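Local coordinates for Oxidored_FMN domain-containing protein ([Pseudomonas] geniculata N1, PDB 6L6J), which probably oxidises the amine 6-hydroxypseudooxynicotine, using flavin mononucleotide and a [4Fe-4S] cluster, and also binds ADP, at residues D3-I8 and G336-I341; P123-P128 and A137-R142; G521-Y526 and C546-V551. All coordinates share one frame; numbering follows the deposited sequence.

Contact 1 (D3-I8 and G336-I341); sequences DPRYDI and GLQDDI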
loop_
_atom_site.group_PDB
_atom_site.type_symbol
_atom_site.label_atom_id
_atom_site.label_comp_id
_atom_site.label_asym_id
_atom_site.label_seq_id
_atom_site.Cartn_x
_atom_site.Cartn_y
_atom_site.Cartn_z
ATOM N N ASP A 3 -16.518 -9.755 22.754
ATOM C CA ASP A 3 -16.864 -8.617 23.648
ATOM C C ASP A 3 -18.056 -7.861 23.054
ATOM O O ASP A 3 -18.037 -7.504 21.883
ATOM C CB ASP A 3 -15.650 -7.719 23.864
ATOM C CG ASP A 3 -14.583 -8.368 24.732
ATOM O OD1 ASP A 3 -14.763 -8.389 25.969
ATOM O OD2 ASP A 3 -13.584 -8.854 24.169
ATOM N N PRO A 4 -19.168 -7.648 23.806
ATOM C CA PRO A 4 -20.405 -7.110 23.231
ATOM C C PRO A 4 -20.339 -5.632 22.820
ATOM O O PRO A 4 -21.274 -5.196 22.172
ATOM C CB PRO A 4 -21.467 -7.264 24.340
ATOM C CG PRO A 4 -20.846 -8.207 25.334
ATOM C CD PRO A 4 -19.347 -7.987 25.231
ATOM N N ARG A 5 -19.261 -4.915 23.164
ATOM C CA ARG A 5 -19.019 -3.522 22.677
ATOM C C ARG A 5 -18.919 -3.531 21.136
ATOM O O ARG A 5 -19.212 -2.493 20.518
ATOM C CB ARG A 5 -17.807 -2.873 23.377
ATOM C CG ARG A 5 -16.431 -3.405 22.985
ATOM C CD ARG A 5 -15.305 -2.939 23.904
ATOM N NE ARG A 5 -14.991 -3.876 24.990
ATOM C CZ ARG A 5 -13.787 -4.397 25.259
ATOM N NH1 ARG A 5 -12.725 -4.105 24.535
ATOM N NH2 ARG A 5 -13.639 -5.232 26.267
ATOM N N TYR A 6 -18.589 -4.676 20.528
ATOM C CA TYR A 6 -18.427 -4.806 19.059
ATOM C C TYR A 6 -19.680 -5.388 18.406
ATOM O O TYR A 6 -19.668 -5.467 17.151
ATOM C CB TYR A 6 -17.160 -5.594 18.727
ATOM C CG TYR A 6 -15.965 -5.043 19.452
ATOM C CD1 TYR A 6 -15.570 -3.733 19.281
ATOM C CD2 TYR A 6 -15.244 -5.827 20.332
ATOM C CE1 TYR A 6 -14.491 -3.211 19.983
ATOM C CE2 TYR A 6 -14.153 -5.331 21.030
ATOM C CZ TYR A 6 -13.783 -4.010 20.870
ATOM O OH TYR A 6 -12.706 -3.523 21.566
ATOM N N ASP A 7 -20.713 -5.734 19.179
ATOM C CA ASP A 7 -21.975 -6.302 18.628
ATOM C C ASP A 7 -22.423 -5.462 17.420
ATOM O O ASP A 7 -22.833 -6.066 16.400
ATOM C CB ASP A 7 -23.093 -6.361 19.684
ATOM C CG ASP A 7 -23.002 -7.497 20.703
ATOM O OD1 ASP A 7 -22.080 -8.314 20.610
ATOM O OD2 ASP A 7 -23.854 -7.539 21.616
ATOM N N ILE A 8 -22.344 -4.130 17.539
ATOM C CA ILE A 8 -22.829 -3.124 16.533
ATOM C C ILE A 8 -22.107 -3.292 15.178
ATOM O O ILE A 8 -22.731 -3.040 14.105
ATOM C CB ILE A 8 -22.673 -1.684 17.075
ATOM C CG1 ILE A 8 -23.112 -0.640 16.046
ATOM C CG2 ILE A 8 -21.248 -1.423 17.546
ATOM C CD1 ILE A 8 -23.717 0.599 16.655
ATOM N N GLY A 336 -13.488 -12.547 19.871
ATOM C CA GLY A 336 -12.839 -11.850 21.001
ATOM C C GLY A 336 -11.316 -11.830 20.881
ATOM O O GLY A 336 -10.625 -11.729 21.910
ATOM N N LEU A 337 -10.786 -11.887 19.657
ATOM C CA LEU A 337 -9.324 -12.018 19.405
ATOM C C LEU A 337 -8.762 -10.775 18.690
ATOM O O LEU A 337 -7.778 -10.930 17.931
ATOM C CB LEU A 337 -9.098 -13.307 18.611
ATOM C CG LEU A 337 -9.465 -14.601 19.352
ATOM C CD1 LEU A 337 -8.933 -15.833 18.620
ATOM C CD2 LEU A 337 -8.950 -14.582 20.784
ATOM N N GLN A 338 -9.311 -9.589 18.992
ATOM C CA GLN A 338 -8.868 -8.257 18.486
ATOM C C GLN A 338 -7.400 -7.988 18.854
ATOM O O GLN A 338 -6.720 -7.253 18.094
ATOM C CB GLN A 338 -9.770 -7.140 19.011
ATOM C CG GLN A 338 -9.885 -7.073 20.537
ATOM C CD GLN A 338 -11.151 -7.698 21.059
ATOM O OE1 GLN A 338 -11.636 -8.706 20.533
ATOM N NE2 GLN A 338 -11.711 -7.088 22.085
ATOM N N ASP A 339 -6.898 -8.568 19.939
ATOM C CA ASP A 339 -5.457 -8.465 20.314
ATOM C C ASP A 339 -4.563 -9.003 19.180
ATOM O O ASP A 339 -3.447 -8.468 19.021
ATOM C CB ASP A 339 -5.146 -9.191 21.625
ATOM C CG ASP A 339 -5.468 -8.365 22.861
ATOM O OD1 ASP A 339 -4.894 -7.266 22.984
ATOM O OD2 ASP A 339 -6.308 -8.812 23.689
ATOM N N ASP A 340 -5.050 -9.998 18.423
ATOM C CA ASP A 340 -4.294 -10.732 17.368
ATOM C C ASP A 340 -4.434 -10.052 15.998
ATOM O O ASP A 340 -3.931 -10.629 15.023
ATOM C CB ASP A 340 -4.789 -12.181 17.233
ATOM C CG ASP A 340 -4.688 -13.016 18.495
ATOM O OD1 ASP A 340 -3.875 -12.650 19.377
ATOM O OD2 ASP A 340 -5.433 -14.027 18.593
ATOM N N ILE A 341 -5.124 -8.914 15.887
ATOM C CA ILE A 341 -5.213 -8.220 14.571
ATOM C C ILE A 341 -3.773 -7.920 14.100
ATOM O O ILE A 341 -2.940 -7.439 14.926
ATOM C CB ILE A 341 -6.121 -6.960 14.616
ATOM C CG1 ILE A 341 -7.601 -7.347 14.782
ATOM C CG2 ILE A 341 -5.906 -6.075 13.375
ATOM C CD1 ILE A 341 -8.569 -6.197 14.907
HETATM O O HOH W 1 -14.523 -8.883 20.421
#

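Contact 2 (P123-P128 and A137-R142); sequences PTTKYP and ARTIDR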
loop_
_atom_site.group_PDB
_atom_site.type_symbol
_atom_site.label_atom_id
_atom_site.label_comp_id
_atom_site.label_asym_id
_atom_site.label_seq_id
_atom_site.Cartn_x
_atom_site.Cartn_y
_atom_site.Cartn_z
ATOM N N PRO A 123 -14.051 15.563 -21.631
ATOM C CA PRO A 123 -14.943 16.667 -21.979
ATOM C C PRO A 123 -14.240 17.595 -22.977
ATOM O O PRO A 123 -14.908 18.075 -23.886
ATOM C CB PRO A 123 -15.196 17.404 -20.649
ATOM C CG PRO A 123 -14.131 16.884 -19.694
ATOM C CD PRO A 123 -13.849 15.474 -20.176
ATOM N N THR A 124 -12.920 17.780 -22.792
ATOM C CA THR A 124 -12.052 18.729 -23.537
ATOM C C THR A 124 -10.645 18.136 -23.659
ATOM O O THR A 124 -10.136 17.627 -22.630
ATOM C CB THR A 124 -12.053 20.098 -22.843
ATOM O OG1 THR A 124 -13.432 20.494 -22.789
ATOM C CG2 THR A 124 -11.199 21.141 -23.543
ATOM N N THR A 125 -10.047 18.212 -24.861
ATOM C CA THR A 125 -8.761 17.543 -25.200
ATOM C C THR A 125 -7.667 17.977 -24.230
ATOM O O THR A 125 -7.522 19.176 -23.943
ATOM C CB THR A 125 -8.269 17.811 -26.625
ATOM O OG1 THR A 125 -9.250 17.317 -27.519
ATOM C CG2 THR A 125 -6.987 17.088 -26.977
ATOM N N LYS A 126 -6.904 16.994 -23.786
ATOM C CA LYS A 126 -5.655 17.179 -23.020
ATOM C C LYS A 126 -4.916 15.840 -23.060
ATOM O O LYS A 126 -5.576 14.821 -23.350
ATOM C CB LYS A 126 -5.986 17.611 -21.593
ATOM C CG LYS A 126 -6.739 16.588 -20.744
ATOM C CD LYS A 126 -6.847 16.960 -19.279
ATOM C CE LYS A 126 -5.548 17.424 -18.636
ATOM N NZ LYS A 126 -4.528 16.354 -18.533
ATOM N N TYR A 127 -3.611 15.833 -22.778
ATOM C CA TYR A 127 -2.848 14.578 -22.545
ATOM C C TYR A 127 -3.400 13.956 -21.269
ATOM O O TYR A 127 -3.914 14.652 -20.409
ATOM C CB TYR A 127 -1.343 14.851 -22.509
ATOM C CG TYR A 127 -0.775 15.369 -23.808
ATOM C CD1 TYR A 127 -0.563 14.520 -24.881
ATOM C CD2 TYR A 127 -0.408 16.693 -23.952
ATOM C CE1 TYR A 127 -0.020 14.966 -26.076
ATOM C CE2 TYR A 127 0.135 17.156 -25.141
ATOM C CZ TYR A 127 0.332 16.290 -26.201
ATOM O OH TYR A 127 0.858 16.748 -27.363
ATOM N N PRO A 128 -3.382 12.620 -21.129
ATOM C CA PRO A 128 -3.786 11.974 -19.876
ATOM C C PRO A 128 -3.104 12.526 -18.603
ATOM O O PRO A 128 -1.963 12.863 -18.632
ATOM C CB PRO A 128 -3.338 10.522 -20.099
ATOM C CG PRO A 128 -3.372 10.338 -21.589
ATOM C CD PRO A 128 -2.967 11.671 -22.167
ATOM N N ALA A 137 -6.193 12.600 -25.026
ATOM C CA ALA A 137 -7.592 12.358 -24.625
ATOM C C ALA A 137 -8.499 13.241 -25.484
ATOM O O ALA A 137 -8.423 14.460 -25.327
ATOM C CB ALA A 137 -7.742 12.635 -23.145
ATOM N N ARG A 138 -9.339 12.662 -26.340
ATOM C CA ARG A 138 -10.071 13.428 -27.402
ATOM C C ARG A 138 -11.323 14.091 -26.805
ATOM O O ARG A 138 -11.936 13.495 -25.945
ATOM C CB ARG A 138 -10.381 12.551 -28.634
ATOM C CG ARG A 138 -11.588 11.637 -28.480
ATOM C CD ARG A 138 -11.643 10.591 -29.564
ATOM N NE ARG A 138 -12.734 9.647 -29.370
ATOM C CZ ARG A 138 -14.033 9.926 -29.550
ATOM N NH1 ARG A 138 -14.424 11.128 -29.950
ATOM N NH2 ARG A 138 -14.941 8.996 -29.314
ATOM N N THR A 139 -11.647 15.311 -27.240
ATOM C CA THR A 139 -12.944 16.009 -27.004
ATOM C C THR A 139 -14.055 15.106 -27.545
ATOM O O THR A 139 -13.890 14.651 -28.690
ATOM C CB THR A 139 -12.996 17.383 -27.705
ATOM O OG1 THR A 139 -11.912 18.220 -27.275
ATOM C CG2 THR A 139 -14.309 18.110 -27.468
ATOM N N ILE A 140 -15.117 14.849 -26.769
ATOM C CA ILE A 140 -16.173 13.875 -27.175
ATOM C C ILE A 140 -17.411 14.622 -27.715
ATOM O O ILE A 140 -17.798 15.638 -27.127
ATOM C CB ILE A 140 -16.485 12.844 -26.056
ATOM C CG1 ILE A 140 -16.991 13.450 -24.746
ATOM C CG2 ILE A 140 -15.280 11.948 -25.807
ATOM C CD1 ILE A 140 -17.428 12.398 -23.727
ATOM N N ASP A 141 -17.936 14.147 -28.851
ATOM C CA ASP A 141 -19.276 14.442 -29.435
ATOM C C ASP A 141 -20.378 14.223 -28.395
ATOM O O ASP A 141 -20.113 13.507 -27.406
ATOM C CB ASP A 141 -19.678 13.414 -30.507
ATOM C CG ASP A 141 -19.061 13.571 -31.876
ATOM O OD1 ASP A 141 -18.306 14.533 -32.067
ATOM O OD2 ASP A 141 -19.360 12.729 -32.752
ATOM N N ARG A 142 -21.600 14.667 -28.723
ATOM C CA ARG A 142 -22.884 14.251 -28.073
ATOM C C ARG A 142 -23.169 12.769 -28.388
ATOM O O ARG A 142 -23.624 12.047 -27.503
ATOM C CB ARG A 142 -24.035 15.167 -28.518
ATOM C CG ARG A 142 -23.677 16.653 -28.479
ATOM C CD ARG A 142 -24.764 17.643 -28.067
ATOM N NE ARG A 142 -25.632 17.163 -26.990
ATOM C CZ ARG A 142 -26.121 17.903 -26.002
ATOM N NH1 ARG A 142 -26.892 17.337 -25.087
ATOM N NH2 ARG A 142 -25.831 19.191 -25.919
#

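Contact 3 (G521-Y526 and C546-V551); sequences GSVIVY and CKVTYV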
loop_
_atom_site.group_PDB
_atom_site.type_symbol
_atom_site.label_atom_id
_atom_site.label_comp_id
_atom_site.label_asym_id
_atom_site.label_seq_id
_atom_site.Cartn_x
_atom_site.Cartn_y
_atom_site.Cartn_z
ATOM N N GLY A 521 25.056 23.558 12.093
ATOM C CA GLY A 521 25.624 23.947 10.794
ATOM C C GLY A 521 24.856 23.327 9.646
ATOM O O GLY A 521 23.694 22.887 9.855
ATOM N N SER A 522 25.484 23.327 8.467
ATOM C CA SER A 522 24.922 22.824 7.197
ATOM C C SER A 522 25.234 21.330 7.112
ATOM O O SER A 522 26.209 20.891 7.734
ATOM C CB SER A 522 25.478 23.588 6.039
ATOM O OG SER A 522 26.893 23.450 6.002
ATOM N N VAL A 523 24.402 20.568 6.405
ATOM C CA VAL A 523 24.635 19.121 6.141
ATOM C C VAL A 523 23.991 18.768 4.795
ATOM O O VAL A 523 22.829 19.198 4.529
ATOM C CB VAL A 523 24.139 18.233 7.297
ATOM C CG1 VAL A 523 22.737 18.604 7.733
ATOM C CG2 VAL A 523 24.204 16.758 6.952
ATOM N N ILE A 524 24.764 18.055 3.970
ATOM C CA ILE A 524 24.311 17.451 2.685
ATOM C C ILE A 524 23.963 15.983 2.931
ATOM O O ILE A 524 24.835 15.223 3.439
ATOM C CB ILE A 524 25.369 17.600 1.580
ATOM C CG1 ILE A 524 25.340 19.015 0.992
ATOM C CG2 ILE A 524 25.165 16.536 0.517
ATOM C CD1 ILE A 524 26.488 19.324 0.064
ATOM N N VAL A 525 22.729 15.609 2.597
ATOM C CA VAL A 525 22.277 14.185 2.579
ATOM C C VAL A 525 22.235 13.788 1.120
ATOM O O VAL A 525 21.525 14.461 0.368
ATOM C CB VAL A 525 20.918 13.968 3.269
ATOM C CG1 VAL A 525 20.582 12.500 3.403
ATOM C CG2 VAL A 525 20.882 14.629 4.633
ATOM N N TYR A 526 23.054 12.805 0.747
ATOM C CA TYR A 526 23.211 12.314 -0.646
ATOM C C TYR A 526 22.435 11.008 -0.758
ATOM O O TYR A 526 22.743 10.056 0.002
ATOM C CB TYR A 526 24.691 12.173 -0.986
ATOM C CG TYR A 526 25.006 11.865 -2.429
ATOM C CD1 TYR A 526 24.453 12.596 -3.469
ATOM C CD2 TYR A 526 25.922 10.875 -2.748
ATOM C CE1 TYR A 526 24.785 12.323 -4.786
ATOM C CE2 TYR A 526 26.271 10.599 -4.057
ATOM C CZ TYR A 526 25.691 11.318 -5.079
ATOM O OH TYR A 526 26.030 11.020 -6.366
ATOM N N CYS A 546 19.957 21.566 12.228
ATOM C CA CYS A 546 20.859 21.628 11.038
ATOM C C CYS A 546 20.101 22.223 9.846
ATOM O O CYS A 546 18.910 21.943 9.708
ATOM C CB CYS A 546 21.406 20.273 10.611
ATOM S SG CYS A 546 22.131 19.312 11.955
ATOM N N LYS A 547 20.781 23.033 9.036
ATOM C CA LYS A 547 20.329 23.418 7.678
ATOM C C LYS A 547 20.655 22.241 6.749
ATOM O O LYS A 547 21.851 21.981 6.545
ATOM C CB LYS A 547 20.990 24.726 7.237
ATOM C CG LYS A 547 20.875 25.060 5.752
ATOM C CD LYS A 547 19.498 25.517 5.304
ATOM C CE LYS A 547 19.266 25.314 3.816
ATOM N NZ LYS A 547 18.029 25.984 3.341
ATOM N N VAL A 548 19.621 21.557 6.238
ATOM C CA VAL A 548 19.760 20.360 5.357
ATOM C C VAL A 548 19.583 20.756 3.886
ATOM O O VAL A 548 18.601 21.460 3.583
ATOM C CB VAL A 548 18.773 19.239 5.753
ATOM C CG1 VAL A 548 18.956 18.005 4.882
ATOM C CG2 VAL A 548 18.916 18.862 7.214
ATOM N N THR A 549 20.476 20.262 3.022
ATOM C CA THR A 549 20.241 20.144 1.562
ATOM C C THR A 549 20.109 18.657 1.193
ATOM O O THR A 549 21.063 17.890 1.413
ATOM C CB THR A 549 21.349 20.830 0.748
ATOM O OG1 THR A 549 21.315 22.236 0.979
ATOM C CG2 THR A 549 21.224 20.634 -0.744
ATOM N N TYR A 550 18.981 18.263 0.611
ATOM C CA TYR A 550 18.770 16.890 0.069
ATOM C C TYR A 550 19.237 16.881 -1.387
ATOM O O TYR A 550 18.710 17.703 -2.181
ATOM C CB TYR A 550 17.298 16.464 0.177
ATOM C CG TYR A 550 16.965 15.225 -0.610
ATOM C CD1 TYR A 550 16.572 15.291 -1.941
ATOM C CD2 TYR A 550 17.081 13.973 -0.034
ATOM C CE1 TYR A 550 16.271 14.147 -2.659
ATOM C CE2 TYR A 550 16.784 12.820 -0.743
ATOM C CZ TYR A 550 16.389 12.907 -2.061
ATOM O OH TYR A 550 16.127 11.764 -2.755
ATOM N N VAL A 551 20.177 15.983 -1.719
ATOM C CA VAL A 551 20.870 15.922 -3.044
ATOM C C VAL A 551 20.686 14.513 -3.605
ATOM O O VAL A 551 21.086 13.569 -2.873
ATOM C CB VAL A 551 22.369 16.252 -2.908
ATOM C CG1 VAL A 551 23.099 16.178 -4.248
ATOM C CG2 VAL A 551 22.619 17.599 -2.249
#

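Contact 1 (D3-I8 and G336-I341)
The ring of Tyr6 has Arg5 CG centred over one face, 3.4 Å above its plane, while the amide of Gln338 comes in at the edge. There Gln338 NE2 lies 3.2 Å from Tyr6 CE2, near the ring plane, with the amide turned 89° from the ring. One face of the Arg5 guanidinium is partly covered by Asp3 CB, displaced toward the rim. Arg5 bends at chi3 (94°), and its tip returns to its own segment: NH1 donates to Tyr6 OH at 3.0 Å. Its NH2 stands 3.4 Å from Asp3 OD1, a pairing of charges alone because that oxygen sits well out of the guanidinium plane. Residues 4-8 form a 3-10 segment packed on the outer helices of the FMN-binding TIM barrel. Tyr6 rests on Val306 of helix 302-310 and Ile333 of helix 329-334, and its hydroxyl also bonds Asp303. Helix 329-334 ends in a Schellman motif whose C' residue, Gly336, has positive phi (66°) and brings the chain close to Asp3. Beyond it, Gln338, bent at chi2, points its amide across to the N-terminal segment. Gln338 NE2 makes a weak hydrogen bond to Asp3 OD2 at 3.3 Å. Gln338 OE1 accepts from a water at 2.9 Å, and the same water weakly accepts from Asp3 N at 3.2 Å.

Contact 2 (P123-P128 and A137-R142)
A single antiparallel beta bridge, Lys126 with Ala137, closes a ten-residue loop in the connection that runs from strand 99-105 to helix 142-162 of the TIM barrel. The backbone bonds form a hydrogen-bonded pair. Ala137 N donates to Lys126 O at 2.9 Å, in the carbonyl plane, and Lys126 N returns a weak bond to Ala137 O at 3.3 Å. The same Ala137 O also receives the CA-H of Thr125, with CA 3.1 Å away and an angle of 156° at the hydrogen. In van der Waals contact, the methyl CG2 of Thr139 lies 3.6 Å from the carbonyl oxygen Pro123 O. The hydrophobic groups look elsewhere, Pro123 and Ile140 both packing on Phe181 of helix 177-182. Arg138 forms a salt bridge with Asp144, and Arg189 NH1 is hydrogen-bonded to the backbone oxygens of Pro123 and Ile140. The hydroxyl contact lies beyond the bridge, where Thr125 and Thr139 cross at about a right angle. Each has its methyl anti to the backbone N and its OG1 beside that N, so the two oxygens meet tip to tip, Thr125 OG1 hydrogen-bonded to Thr139 OG1 at 2.8 Å.

Contact 3 (G521-Y526 and C546-V551)
Val523 CG1 overlaps the side chain of Cys546, meeting its CB at 3.6 Å, and also touches Val548 CG2 at 3.9 Å. Its CG1 stands between the backbone N and the carbonyl carbon (chi1 48°), the crowded position, which turns this methyl to the neighbouring strand. Further along the same face, Val525 CG2 meets Val548 CG1, the two side chains crossing obliquely. This face carries Val523, Val525, Val548 and Tyr550; of these, Val525 and Val548 pack on helix 533-542, both on Leu541. Strand 522-527, that helix and strand 547-552 form a beta-alpha-beta unit of the second alpha/beta domain, and the two strand segments run parallel at 23° to each other. On the opposite face Ile524 CG2 touches Val551 CG2 at 3.9 Å, while Val551 CG1 touches Tyr526 CD1, the two side chains crossing obliquely. Tyr526 OH is hydrogen-bonded to His494 NE2. The strands are joined in register by five backbone bonds: Lys547 N to Gly521 O, Val523 N to Lys547 O, Thr549 N to Val523 O, Val525 N to Thr549 O and Val551 N to Val525 O. The last, 2.9 Å from Val551 N to Val525 O, lies nearly along the C=O axis; the first, 3.0 Å from Lys547 N to Gly521 O, has its donor above the carbonyl plane. CA-H groups add to the ladder, as where Ser522 CA lies 3.3 Å from Lys547 O. Both strands are interior: 612-621 flanks strand 522-527, and 580-582 flanks strand 547-552. Lys547 pairs with Glu580 and Ser522 OG with Asp611 N, so the polar work between the two segments falls to the backbone, and their side chains meet through apolar groups.

How the contacts relate
Contact 3 is the buried one, pairing two strands of a single beta-alpha-beta unit in the second alpha/beta domain; contacts 1 and 2 lie at the periphery of the FMN-binding barrel. Contact 2 is partly buried and nested inside the long chain span closed by contact 1, yet their centres are about 50 Å apart. Contact 1 brings together distant parts of the sequence with polar side chains and a water, as befits the surface. Contact 2 closes a short excursion with one bridge and a hydroxyl pair, and contact 3 relies on a parallel backbone ladder with mainly apolar side chains on both faces. No two of them hold the same helix or strand, and none touches another.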